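Local coordinates for adherence and virulence protein A (Streptococcus pneumoniae, PDB 6PON), which binds fibronectin and serves Streptococcus pneumoniae as a factor of adherence and virulence, at the interface of chains A and B. Coordinates in Å, arbitrary orientation; residue numbers count along the deposited sequence, not the author numbering. Chains: chain A/B, Adherence and virulence protein A.

Contacts 1 and 2 belong to one two-fold interface between copies of the protein, and their C-alpha centres lie about 12 Å apart. Both use helix 204-227 of chain A and the end of helix 204-225 of chain B. Contact 1 takes B:Lys218, B:Leu219 and B:Phe222 from that helix; contact 2 takes B:Phe225. Contact 1 is mainly an apolar core, whereas contact 2 adds a charged pair and a loop of chain B. Each has a twin with the chains exchanged. Together they could hold a dimer, although the structure alone does not show that this pairing forms in the cell.

Contact 1: the interface of chains A and B. Residues chain A 176, 181, 185, 190, 199, 210, 214; chain B 218-219, 222, 226.
Helix 178-187 of chain A, through A:Leu181 and A:Leu185, and helix 204-227, through A:Leu210 and A:Leu214, meet the end of helix 204-225 of chain B at B:Lys218, B:Leu219 and B:Phe222. A:Leu190 and A:Phe199 add loop positions. The protein belongs to the NFACT family, and this is a helical packing interface in its N-terminal region.

B:Phe222 is the central side chain and has the largest hidden surface of the patch. Its CG lies anti to the backbone N (chi1 -174°), which sends the ring in among the chain A side chains. A methyl of A:Leu181, CD1, sits over the centre of one face, 3.6 Å from the ring centroid, in a CH-pi contact. The other methyl, CD2, touches the ring rim at CD1 of B:Phe222. The opposite face is capped within chain B by B:Phe226, whose CE2 lies near the rim. The ring is thus held between an aliphatic and an aromatic group.

The tip of B:Phe222 points at A:Phe199. Its CZ lies 3.6 Å from CZ of A:Phe199, above one face and toward the rim. The two ring planes are inclined by about 48°. On the same face of B:Phe222 as A:Leu181, CD2 of A:Leu185 reaches CD2 of B:Phe222 at 4.0 Å, toward the rim. CD1 of A:Leu185 instead presses on the chain B backbone, 3.5 Å from CA of B:Leu219.

A:Leu210 uses its CD2 against CE2 of B:Phe226 at 3.8 Å, the side chains crossing at about a right angle.

B:Lys218 supplies the polar bond. Its chain bends at chi3 (80°), and NZ donates to the backbone O of A:Leu185 at 2.9 Å. The donor is tilted from the carbonyl plane. This oxygen lies in the last turn of helix 178-187, whose C-terminal end may favour the lysine's charge. The methyl CD1 of A:Leu190 meets CE of B:Lys218 at 3.5 Å, tip to tip.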
# COMPACT_ATOMS: atom_id res chain seq x y z
N ILE A 176 4.02 -1.29 18.19
CA ILE A 176 4.18 0.15 18.05
C ILE A 176 2.80 0.81 17.94
O ILE A 176 1.89 0.31 17.26
CB ILE A 176 5.07 0.46 16.83
CG1 ILE A 176 5.29 1.97 16.67
CG2 ILE A 176 4.55 -0.27 15.55
CD1 ILE A 176 6.41 2.33 15.68
N LEU A 181 4.11 4.87 14.77
CA LEU A 181 4.19 4.24 13.46
C LEU A 181 3.88 5.23 12.34
O LEU A 181 4.64 5.36 11.38
CB LEU A 181 3.24 3.04 13.39
CG LEU A 181 3.13 2.36 12.02
CD1 LEU A 181 4.46 1.78 11.63
CD2 LEU A 181 2.09 1.28 12.06
N LEU A 185 6.22 6.07 9.19
CA LEU A 185 5.84 5.73 7.82
C LEU A 185 5.71 6.96 6.92
O LEU A 185 5.98 6.87 5.71
CB LEU A 185 4.54 4.93 7.82
CG LEU A 185 4.53 3.54 8.44
CD1 LEU A 185 3.20 2.88 8.26
CD2 LEU A 185 5.58 2.67 7.83
N LEU A 190 11.33 3.75 3.30
CA LEU A 190 11.05 2.39 3.77
C LEU A 190 11.71 1.34 2.89
O LEU A 190 11.08 0.42 2.34
CB LEU A 190 9.54 2.19 3.86
CG LEU A 190 8.92 3.26 4.77
CD1 LEU A 190 7.42 3.32 4.54
CD2 LEU A 190 9.23 3.02 6.26
N PHE A 199 13.15 -1.08 12.93
CA PHE A 199 12.29 -2.04 13.61
C PHE A 199 13.10 -3.24 14.06
O PHE A 199 14.03 -3.68 13.38
CB PHE A 199 11.14 -2.47 12.71
CG PHE A 199 10.19 -1.36 12.38
CD1 PHE A 199 9.33 -0.87 13.35
CD2 PHE A 199 10.17 -0.80 11.12
CE1 PHE A 199 8.45 0.17 13.05
CE2 PHE A 199 9.29 0.23 10.81
CZ PHE A 199 8.43 0.72 11.78
N LEU A 210 8.68 -6.88 3.37
CA LEU A 210 7.86 -5.78 3.87
C LEU A 210 7.97 -4.56 2.96
O LEU A 210 6.96 -3.89 2.68
CB LEU A 210 8.27 -5.43 5.30
CG LEU A 210 7.56 -4.22 5.92
CD1 LEU A 210 6.06 -4.30 5.77
CD2 LEU A 210 7.95 -4.02 7.40
N LEU A 214 4.66 -2.98 0.98
CA LEU A 214 4.25 -1.58 1.09
C LEU A 214 4.07 -0.96 -0.29
O LEU A 214 3.09 -0.24 -0.53
CB LEU A 214 5.29 -0.81 1.92
CG LEU A 214 5.39 -1.20 3.41
CD1 LEU A 214 6.62 -0.61 4.13
CD2 LEU A 214 4.11 -0.83 4.15
N LYS B 218 -0.39 2.65 3.15
CA LYS B 218 0.89 2.22 3.69
C LYS B 218 0.75 1.73 5.13
O LYS B 218 1.25 0.65 5.48
CB LYS B 218 1.87 3.38 3.60
CG LYS B 218 3.26 2.98 3.27
CD LYS B 218 4.01 4.13 2.63
CE LYS B 218 4.51 5.11 3.67
NZ LYS B 218 5.18 6.26 3.00
N LEU B 219 0.04 2.49 5.96
CA LEU B 219 -0.13 2.12 7.36
C LEU B 219 -0.94 0.83 7.49
O LEU B 219 -0.59 -0.06 8.28
CB LEU B 219 -0.83 3.25 8.11
CG LEU B 219 -0.99 2.98 9.57
CD1 LEU B 219 -0.28 3.95 10.43
CD2 LEU B 219 -2.43 2.90 9.94
N PHE B 222 1.11 -2.13 6.60
CA PHE B 222 2.07 -2.42 7.65
C PHE B 222 1.39 -3.20 8.77
O PHE B 222 1.91 -4.23 9.23
CB PHE B 222 2.69 -1.12 8.18
CG PHE B 222 3.81 -1.33 9.19
CD1 PHE B 222 3.54 -1.70 10.50
CD2 PHE B 222 5.14 -1.13 8.83
CE1 PHE B 222 4.56 -1.88 11.42
CE2 PHE B 222 6.16 -1.31 9.74
CZ PHE B 222 5.88 -1.68 11.03
N PHE B 226 1.92 -7.51 10.00
CA PHE B 226 2.27 -7.92 11.35
C PHE B 226 1.08 -8.43 12.14
O PHE B 226 1.20 -8.64 13.36
CB PHE B 226 2.92 -6.77 12.11
CG PHE B 226 4.27 -6.43 11.60
CD1 PHE B 226 5.37 -7.22 11.92
CD2 PHE B 226 4.45 -5.36 10.74
CE1 PHE B 226 6.60 -6.94 11.44
CE2 PHE B 226 5.70 -5.06 10.26
CZ PHE B 226 6.78 -5.86 10.60

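Contact 2: the interface of chains A and B. Residues chain A 6, 205-206, 209, 212-213; chain B 225, 242-245.
The chain B backbone runs extended from B:Val242 to B:Phe244 and takes a helical conformation at B:Ala245, passing the side of helix 204-227 of chain A where A:Thr206, A:Glu209 and A:Arg212 meet it.

A:Glu209 is the polar centre. CG is anti to the backbone N (chi1 173°), and a bend at chi2 turns the carboxylate toward the loop. OE1 accepts the backbone N-H of B:Ala245 at 3.0 Å. It also accepts from NE of A:Arg212, at 3.0 Å. The two donors come from opposite faces of the carboxylate plane, and both stand well out of it. A:Arg212 grips side-on, with NH2 donating to OE2 of A:Glu209. This salt bridge within chain A fixes the carboxylate for its partner and probably steadies its negative charge. Water 1 links OE2 to the backbone O of B:Pro243. The methyl CB of B:Ala245 packs 3.5 Å from CD of A:Arg212.

B:Phe244 lies against the helix. CB of A:Glu209 stands over the centre of one ring face. CG of A:Glu209 is 3.7 Å from CD1 of B:Phe244, and the carboxylate is nearly parallel to the ring, 17° apart. The far end of the ring reaches A:Thr206, with CE2 of B:Phe244 3.8 Å from CA of A:Thr206.

B:Phe225 fits between A:Glu209 and A:Phe6. Its CE1 is 3.8 Å from CG of A:Glu209. On the other side, its CE2 is 3.5 Å from CZ of A:Phe6. The two phenyl rings are almost parallel but displaced, so they meet near their rims. The backbone O of B:Phe225 lies at the edge of the A:Phe6 ring, in its plane.

In the fold, the site joins the N-terminal half of helix 204-227 and the start of helix 5-19 in chain A to the last residue of helix 204-225 and the loop following strand 239-240 in chain B.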
# COMPACT_ATOMS: atom_id res chain seq x y z
N PHE A 6 10.49 -11.82 13.57
CA PHE A 6 9.21 -11.92 12.88
C PHE A 6 8.72 -13.36 12.83
O PHE A 6 7.57 -13.65 13.18
CB PHE A 6 9.35 -11.36 11.46
CG PHE A 6 8.08 -11.39 10.67
CD1 PHE A 6 6.99 -10.60 11.04
CD2 PHE A 6 7.96 -12.18 9.54
CE1 PHE A 6 5.82 -10.62 10.32
CE2 PHE A 6 6.77 -12.19 8.80
CZ PHE A 6 5.70 -11.40 9.20
N ASP A 205 15.41 -11.01 4.53
CA ASP A 205 14.31 -11.46 3.69
C ASP A 205 12.98 -10.85 4.15
O ASP A 205 12.21 -10.32 3.33
CB ASP A 205 14.22 -13.00 3.68
CG ASP A 205 14.32 -13.65 5.09
OD1 ASP A 205 14.49 -12.95 6.13
OD2 ASP A 205 14.28 -14.90 5.14
N THR A 206 12.70 -10.91 5.45
CA THR A 206 11.48 -10.31 5.96
C THR A 206 11.41 -8.85 5.57
O THR A 206 10.39 -8.38 5.05
CB THR A 206 11.40 -10.46 7.47
OG1 THR A 206 11.44 -11.85 7.83
CG2 THR A 206 10.11 -9.83 8.00
N GLU A 209 10.66 -8.32 2.01
CA GLU A 209 9.26 -8.60 1.71
C GLU A 209 8.36 -7.47 2.21
O GLU A 209 7.39 -7.12 1.54
CB GLU A 209 8.82 -9.93 2.31
CG GLU A 209 7.32 -10.18 2.16
CD GLU A 209 6.92 -10.56 0.75
OE1 GLU A 209 7.79 -10.60 -0.15
OE2 GLU A 209 5.72 -10.85 0.55
N ARG A 212 8.50 -4.60 -0.22
CA ARG A 212 7.74 -4.92 -1.42
C ARG A 212 6.24 -4.78 -1.17
O ARG A 212 5.52 -4.16 -1.97
CB ARG A 212 8.09 -6.33 -1.88
CG ARG A 212 7.44 -6.83 -3.15
CD ARG A 212 7.52 -8.38 -3.22
NE ARG A 212 6.52 -8.98 -2.35
CZ ARG A 212 5.22 -9.02 -2.65
NH1 ARG A 212 4.79 -8.53 -3.81
NH2 ARG A 212 4.34 -9.56 -1.80
N ILE A 213 5.76 -5.36 -0.07
CA ILE A 213 4.35 -5.31 0.29
C ILE A 213 3.86 -3.87 0.36
O ILE A 213 2.77 -3.54 -0.11
CB ILE A 213 4.13 -6.04 1.62
CG1 ILE A 213 4.02 -7.55 1.39
CG2 ILE A 213 2.87 -5.52 2.33
CD1 ILE A 213 2.60 -7.96 0.98
N PHE B 225 0.54 -6.84 7.70
CA PHE B 225 1.70 -7.70 7.58
C PHE B 225 2.09 -8.28 8.93
O PHE B 225 2.52 -9.44 9.00
CB PHE B 225 2.85 -6.92 6.94
CG PHE B 225 4.07 -7.74 6.68
CD1 PHE B 225 4.17 -8.51 5.54
CD2 PHE B 225 5.13 -7.73 7.56
CE1 PHE B 225 5.31 -9.28 5.29
CE2 PHE B 225 6.26 -8.49 7.32
CZ PHE B 225 6.36 -9.26 6.18
N VAL B 242 4.78 -16.53 6.71
CA VAL B 242 3.76 -16.25 5.71
C VAL B 242 4.47 -16.27 4.36
O VAL B 242 5.70 -16.20 4.30
CB VAL B 242 3.06 -14.89 5.95
CG1 VAL B 242 2.42 -14.84 7.33
CG2 VAL B 242 4.02 -13.72 5.77
N PRO B 243 3.73 -16.40 3.27
CA PRO B 243 4.41 -16.50 1.97
C PRO B 243 5.13 -15.20 1.62
O PRO B 243 4.60 -14.10 1.77
CB PRO B 243 3.26 -16.81 0.99
CG PRO B 243 2.00 -16.35 1.72
CD PRO B 243 2.28 -16.64 3.17
N PHE B 244 6.38 -15.36 1.17
CA PHE B 244 7.20 -14.27 0.66
C PHE B 244 7.22 -14.31 -0.87
O PHE B 244 6.77 -15.27 -1.49
CB PHE B 244 8.63 -14.36 1.22
CG PHE B 244 8.76 -13.97 2.67
CD1 PHE B 244 7.65 -13.63 3.42
CD2 PHE B 244 10.02 -13.94 3.27
CE1 PHE B 244 7.78 -13.29 4.77
CE2 PHE B 244 10.18 -13.58 4.60
CZ PHE B 244 9.06 -13.26 5.37
N ALA B 245 7.76 -13.25 -1.48
CA ALA B 245 7.72 -13.16 -2.94
C ALA B 245 8.53 -14.28 -3.62
O ALA B 245 8.18 -14.68 -4.73
CB ALA B 245 8.23 -11.80 -3.39
O HOH W 1 4.07 -11.60 2.26